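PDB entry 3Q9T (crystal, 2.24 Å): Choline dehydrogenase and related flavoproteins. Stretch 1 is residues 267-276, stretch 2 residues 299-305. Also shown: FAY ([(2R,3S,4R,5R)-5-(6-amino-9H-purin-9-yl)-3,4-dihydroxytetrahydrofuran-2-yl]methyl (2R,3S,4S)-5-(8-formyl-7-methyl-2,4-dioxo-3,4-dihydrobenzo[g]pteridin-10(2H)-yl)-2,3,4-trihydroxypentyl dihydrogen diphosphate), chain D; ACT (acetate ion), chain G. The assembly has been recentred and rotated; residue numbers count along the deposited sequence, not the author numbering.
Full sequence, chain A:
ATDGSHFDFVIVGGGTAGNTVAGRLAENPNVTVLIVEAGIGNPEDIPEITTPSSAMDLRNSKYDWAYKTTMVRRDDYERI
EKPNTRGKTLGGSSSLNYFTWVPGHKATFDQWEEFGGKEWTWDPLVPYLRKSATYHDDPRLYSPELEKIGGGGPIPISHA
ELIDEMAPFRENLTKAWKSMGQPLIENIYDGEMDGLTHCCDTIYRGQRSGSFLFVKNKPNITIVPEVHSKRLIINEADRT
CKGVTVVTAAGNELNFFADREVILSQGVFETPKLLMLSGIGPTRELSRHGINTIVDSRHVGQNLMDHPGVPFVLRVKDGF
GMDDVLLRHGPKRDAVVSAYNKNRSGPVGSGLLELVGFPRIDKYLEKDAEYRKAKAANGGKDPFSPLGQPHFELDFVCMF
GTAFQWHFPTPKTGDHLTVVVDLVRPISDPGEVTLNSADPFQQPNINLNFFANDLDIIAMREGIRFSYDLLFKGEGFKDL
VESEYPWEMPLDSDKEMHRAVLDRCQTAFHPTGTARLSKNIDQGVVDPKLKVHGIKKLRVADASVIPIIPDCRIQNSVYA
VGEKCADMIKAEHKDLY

Stretch 1 267-276: GVFETPKLLM
Stretch 2 299-305: HVGQNLM

Val 300 is the apolar centre of the contact. In the t rotamer (chi1 172°), with its CA-to-CB bond toward the helix, it brings CG1 to 3.7 Å from Met 276 CG, 4.1 Å from Leu 275 CB, 4.0 Å from Pro 272 CB and 3.6 Å from Pro 272 O. Met 276 (m, t, m) starts sideways, but its end comes nearer.

Register follows from CA separations: Pro 272 CA to Gly 301 CA is 5.0 Å, and Val 268 CA to Leu 304 CA is 7.8 Å. The close approach coincides with Gly 301, whose N lies 3.6 Å from Pro 272 CB. Its phi/psi of 83/-17 suits glycine and the type II turn from His 299 to Gln 302, closed by Gln 302 N to His 299 O at 3.0 Å.

At the wider end, Leu 304 (t, p) places CD1 3.8 Å from Val 268 CG2 (chi1 p). Leu 304 CD1 also lies 4.1 Å, obliquely, from Phe 269 CE2 (chi1 m).

No hydrogen bond crosses; 284 Å² is buried. The helix kinks at Pro 272, whose N lacks a bond to the preceding turn; beyond, Met 276 N bonds Pro 272 O at 3.0 Å. Polar groups pair within each stretch: Lys 273 NZ salt-bridges Glu 270 OE1 (2.9 Å), and Asn 303 ND2 donates to His 299 ND1 (3.1 Å, 165°).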

# COMPACT_ATOMS: atom_id res chain seq x y z
N GLY A 267 -14.83 -8.32 -18.58
CA GLY A 267 -13.41 -8.33 -18.26
C GLY A 267 -13.10 -9.11 -17.00
O GLY A 267 -14.01 -9.42 -16.22
N VAL A 268 -11.82 -9.41 -16.79
CA VAL A 268 -11.36 -10.24 -15.68
C VAL A 268 -11.84 -9.84 -14.29
O VAL A 268 -11.98 -10.70 -13.40
CB VAL A 268 -9.80 -10.32 -15.64
CG1 VAL A 268 -9.21 -8.97 -15.28
CG2 VAL A 268 -9.34 -11.43 -14.67
N PHE A 269 -12.08 -8.55 -14.06
CA PHE A 269 -12.53 -8.12 -12.74
C PHE A 269 -14.06 -8.04 -12.61
O PHE A 269 -14.60 -8.44 -11.57
CB PHE A 269 -11.90 -6.78 -12.34
CG PHE A 269 -10.39 -6.77 -12.37
CD1 PHE A 269 -9.71 -5.72 -12.99
CD2 PHE A 269 -9.66 -7.78 -11.78
CE1 PHE A 269 -8.32 -5.70 -13.03
CE2 PHE A 269 -8.27 -7.78 -11.81
CZ PHE A 269 -7.59 -6.74 -12.43
N GLU A 270 -14.76 -7.52 -13.62
CA GLU A 270 -16.20 -7.25 -13.47
C GLU A 270 -17.06 -8.43 -13.90
O GLU A 270 -18.19 -8.56 -13.43
CB GLU A 270 -16.65 -6.00 -14.25
CG GLU A 270 -16.07 -4.70 -13.75
CD GLU A 270 -16.78 -4.12 -12.52
OE1 GLU A 270 -17.95 -4.46 -12.24
OE2 GLU A 270 -16.15 -3.31 -11.83
N THR A 271 -16.54 -9.26 -14.79
CA THR A 271 -17.26 -10.46 -15.15
C THR A 271 -17.55 -11.34 -13.90
O THR A 271 -18.71 -11.66 -13.63
CB THR A 271 -16.53 -11.27 -16.23
OG1 THR A 271 -16.82 -10.70 -17.51
CG2 THR A 271 -16.99 -12.72 -16.19
N PRO A 272 -16.51 -11.74 -13.14
CA PRO A 272 -16.83 -12.55 -11.95
C PRO A 272 -17.72 -11.82 -10.94
O PRO A 272 -18.53 -12.45 -10.25
CB PRO A 272 -15.46 -12.82 -11.32
CG PRO A 272 -14.56 -11.73 -11.90
CD PRO A 272 -15.06 -11.54 -13.30
N LYS A 273 -17.56 -10.51 -10.82
CA LYS A 273 -18.39 -9.73 -9.92
C LYS A 273 -19.86 -9.88 -10.33
O LYS A 273 -20.71 -10.27 -9.53
CB LYS A 273 -17.95 -8.27 -9.91
CG LYS A 273 -18.78 -7.37 -9.04
CD LYS A 273 -18.32 -5.94 -9.19
CE LYS A 273 -19.51 -5.00 -9.18
NZ LYS A 273 -19.20 -3.68 -9.80
N LEU A 274 -20.17 -9.61 -11.60
CA LEU A 274 -21.56 -9.65 -12.04
C LEU A 274 -22.14 -11.07 -11.95
O LEU A 274 -23.32 -11.24 -11.64
CB LEU A 274 -21.74 -9.07 -13.44
CG LEU A 274 -23.20 -8.80 -13.87
CD1 LEU A 274 -23.77 -7.60 -13.14
CD2 LEU A 274 -23.32 -8.60 -15.40
N LEU A 275 -21.32 -12.09 -12.20
CA LEU A 275 -21.79 -13.46 -12.02
C LEU A 275 -22.23 -13.63 -10.57
O LEU A 275 -23.34 -14.10 -10.31
CB LEU A 275 -20.72 -14.50 -12.38
CG LEU A 275 -20.45 -14.75 -13.87
CD1 LEU A 275 -19.30 -15.75 -14.05
CD2 LEU A 275 -21.71 -15.26 -14.55
N MET A 276 -21.39 -13.21 -9.64
CA MET A 276 -21.73 -13.37 -8.23
C MET A 276 -22.99 -12.61 -7.83
O MET A 276 -23.83 -13.16 -7.15
CB MET A 276 -20.54 -13.02 -7.34
CG MET A 276 -19.43 -14.05 -7.47
SD MET A 276 -18.04 -13.78 -6.35
CE MET A 276 -17.24 -12.36 -7.08
N HIS A 299 -15.25 -21.63 -8.47
CA HIS A 299 -14.11 -21.03 -9.15
C HIS A 299 -14.33 -19.58 -9.57
O HIS A 299 -13.41 -18.94 -10.08
CB HIS A 299 -13.69 -21.91 -10.35
CG HIS A 299 -12.96 -23.16 -9.95
ND1 HIS A 299 -11.60 -23.18 -9.69
CD2 HIS A 299 -13.40 -24.42 -9.75
CE1 HIS A 299 -11.24 -24.40 -9.35
NE2 HIS A 299 -12.31 -25.17 -9.38
N VAL A 300 -15.55 -19.08 -9.40
CA VAL A 300 -15.86 -17.73 -9.86
C VAL A 300 -15.07 -16.69 -9.07
O VAL A 300 -15.16 -16.61 -7.84
CB VAL A 300 -17.37 -17.43 -9.76
CG1 VAL A 300 -17.63 -15.95 -10.08
CG2 VAL A 300 -18.16 -18.34 -10.70
N GLY A 301 -14.29 -15.87 -9.77
CA GLY A 301 -13.42 -14.90 -9.11
C GLY A 301 -12.10 -15.50 -8.62
O GLY A 301 -11.18 -14.76 -8.31
N GLN A 302 -12.02 -16.83 -8.54
CA GLN A 302 -10.77 -17.50 -8.17
C GLN A 302 -9.82 -17.63 -9.36
O GLN A 302 -10.20 -17.35 -10.50
CB GLN A 302 -11.06 -18.87 -7.56
CG GLN A 302 -11.93 -18.78 -6.33
CD GLN A 302 -11.32 -17.92 -5.23
OE1 GLN A 302 -10.20 -18.18 -4.77
NE2 GLN A 302 -12.04 -16.88 -4.81
N ASN A 303 -8.57 -18.03 -9.10
CA ASN A 303 -7.61 -18.23 -10.18
C ASN A 303 -7.23 -16.97 -10.94
O ASN A 303 -6.81 -17.03 -12.09
CB ASN A 303 -8.13 -19.26 -11.18
CG ASN A 303 -8.65 -20.51 -10.50
OD1 ASN A 303 -7.95 -21.14 -9.72
ND2 ASN A 303 -9.91 -20.85 -10.78
N LEU A 304 -7.38 -15.81 -10.31
CA LEU A 304 -6.90 -14.58 -10.91
C LEU A 304 -5.38 -14.68 -11.07
O LEU A 304 -4.65 -14.82 -10.08
CB LEU A 304 -7.27 -13.40 -10.02
CG LEU A 304 -6.55 -12.10 -10.34
CD1 LEU A 304 -7.01 -11.63 -11.70
CD2 LEU A 304 -6.82 -11.07 -9.26
N MET A 305 -4.90 -14.63 -12.32
CA MET A 305 -3.45 -14.68 -12.57
C MET A 305 -3.02 -13.54 -13.48
O MET A 305 -3.67 -13.25 -14.50
CB MET A 305 -3.04 -16.02 -13.20
CG MET A 305 -1.56 -16.31 -13.08
SD MET A 305 -1.09 -16.89 -11.42
CE MET A 305 0.69 -16.89 -11.61
P FAY D . -11.28 -7.90 -22.06
N1 FAY D . -2.22 -6.39 -23.74
C2 FAY D . -1.42 -6.45 -24.89
O2 FAY D . -1.52 -7.41 -25.65
N3 FAY D . -0.90 -5.29 -25.42
C4 FAY D . -0.67 -4.23 -24.57
O4 FAY D . 0.37 -3.57 -24.76
N5 FAY D . -1.25 -3.10 -22.55
C6 FAY D . -2.14 -1.69 -20.90
C7 FAY D . -3.12 -1.36 -19.98
C8 FAY D . -4.18 -2.25 -19.76
O8 FAY D . -6.34 -2.44 -18.87
C9 FAY D . -4.30 -3.40 -20.56
PA FAY D . -12.05 -5.28 -21.33
C1' FAY D . -4.46 -5.97 -21.97
C10 FAY D . -2.22 -5.26 -22.97
N10 FAY D . -3.27 -5.01 -22.08
N1A FAY D . -21.40 -2.37 -16.45
O1A FAY D . -11.67 -4.44 -20.16
C1B FAY D . -17.16 -2.95 -19.50
O1P FAY D . -12.26 -8.01 -23.20
C2' FAY D . -5.52 -5.70 -23.07
O2' FAY D . -5.71 -4.33 -23.13
C2A FAY D . -21.28 -2.07 -17.79
O2A FAY D . -11.35 -4.91 -22.60
C2B FAY D . -15.87 -2.16 -19.44
O2B FAY D . -16.07 -0.76 -19.48
O2P FAY D . -11.16 -9.22 -21.31
C3' FAY D . -6.92 -6.40 -23.08
O3' FAY D . -8.02 -5.58 -23.45
N3A FAY D . -20.08 -2.28 -18.46
C3B FAY D . -15.16 -2.64 -20.68
O3B FAY D . -15.65 -1.92 -21.79
O3P FAY D . -11.80 -6.82 -20.99
C4' FAY D . -7.30 -7.11 -21.80
O4' FAY D . -6.18 -7.92 -21.45
C4A FAY D . -19.02 -2.79 -17.78
C4B FAY D . -15.65 -4.07 -20.84
O4B FAY D . -16.78 -4.21 -19.99
C4X FAY D . -1.33 -4.23 -23.33
C5' FAY D . -8.59 -7.94 -22.00
O5' FAY D . -9.80 -7.36 -22.51
C5A FAY D . -19.12 -3.11 -16.43
C5B FAY D . -14.56 -5.06 -20.48
O5B FAY D . -13.66 -5.12 -21.55
C5X FAY D . -2.15 -2.94 -21.53
C6A FAY D . -20.32 -2.89 -15.75
N6A FAY D . -20.39 -3.11 -14.43
N7A FAY D . -17.93 -3.60 -16.03
C7M FAY D . -2.91 -0.15 -19.12
C8A FAY D . -17.08 -3.62 -17.07
C8M FAY D . -5.39 -1.72 -19.10
C9A FAY D . -3.27 -3.78 -21.42
N9A FAY D . -17.74 -3.11 -18.16
C ACT G . -17.45 -0.68 -10.24
O ACT G . -16.70 -1.68 -10.33
OXT ACT G . -18.63 -0.88 -10.61
CH3 ACT G . -16.98 0.65 -9.71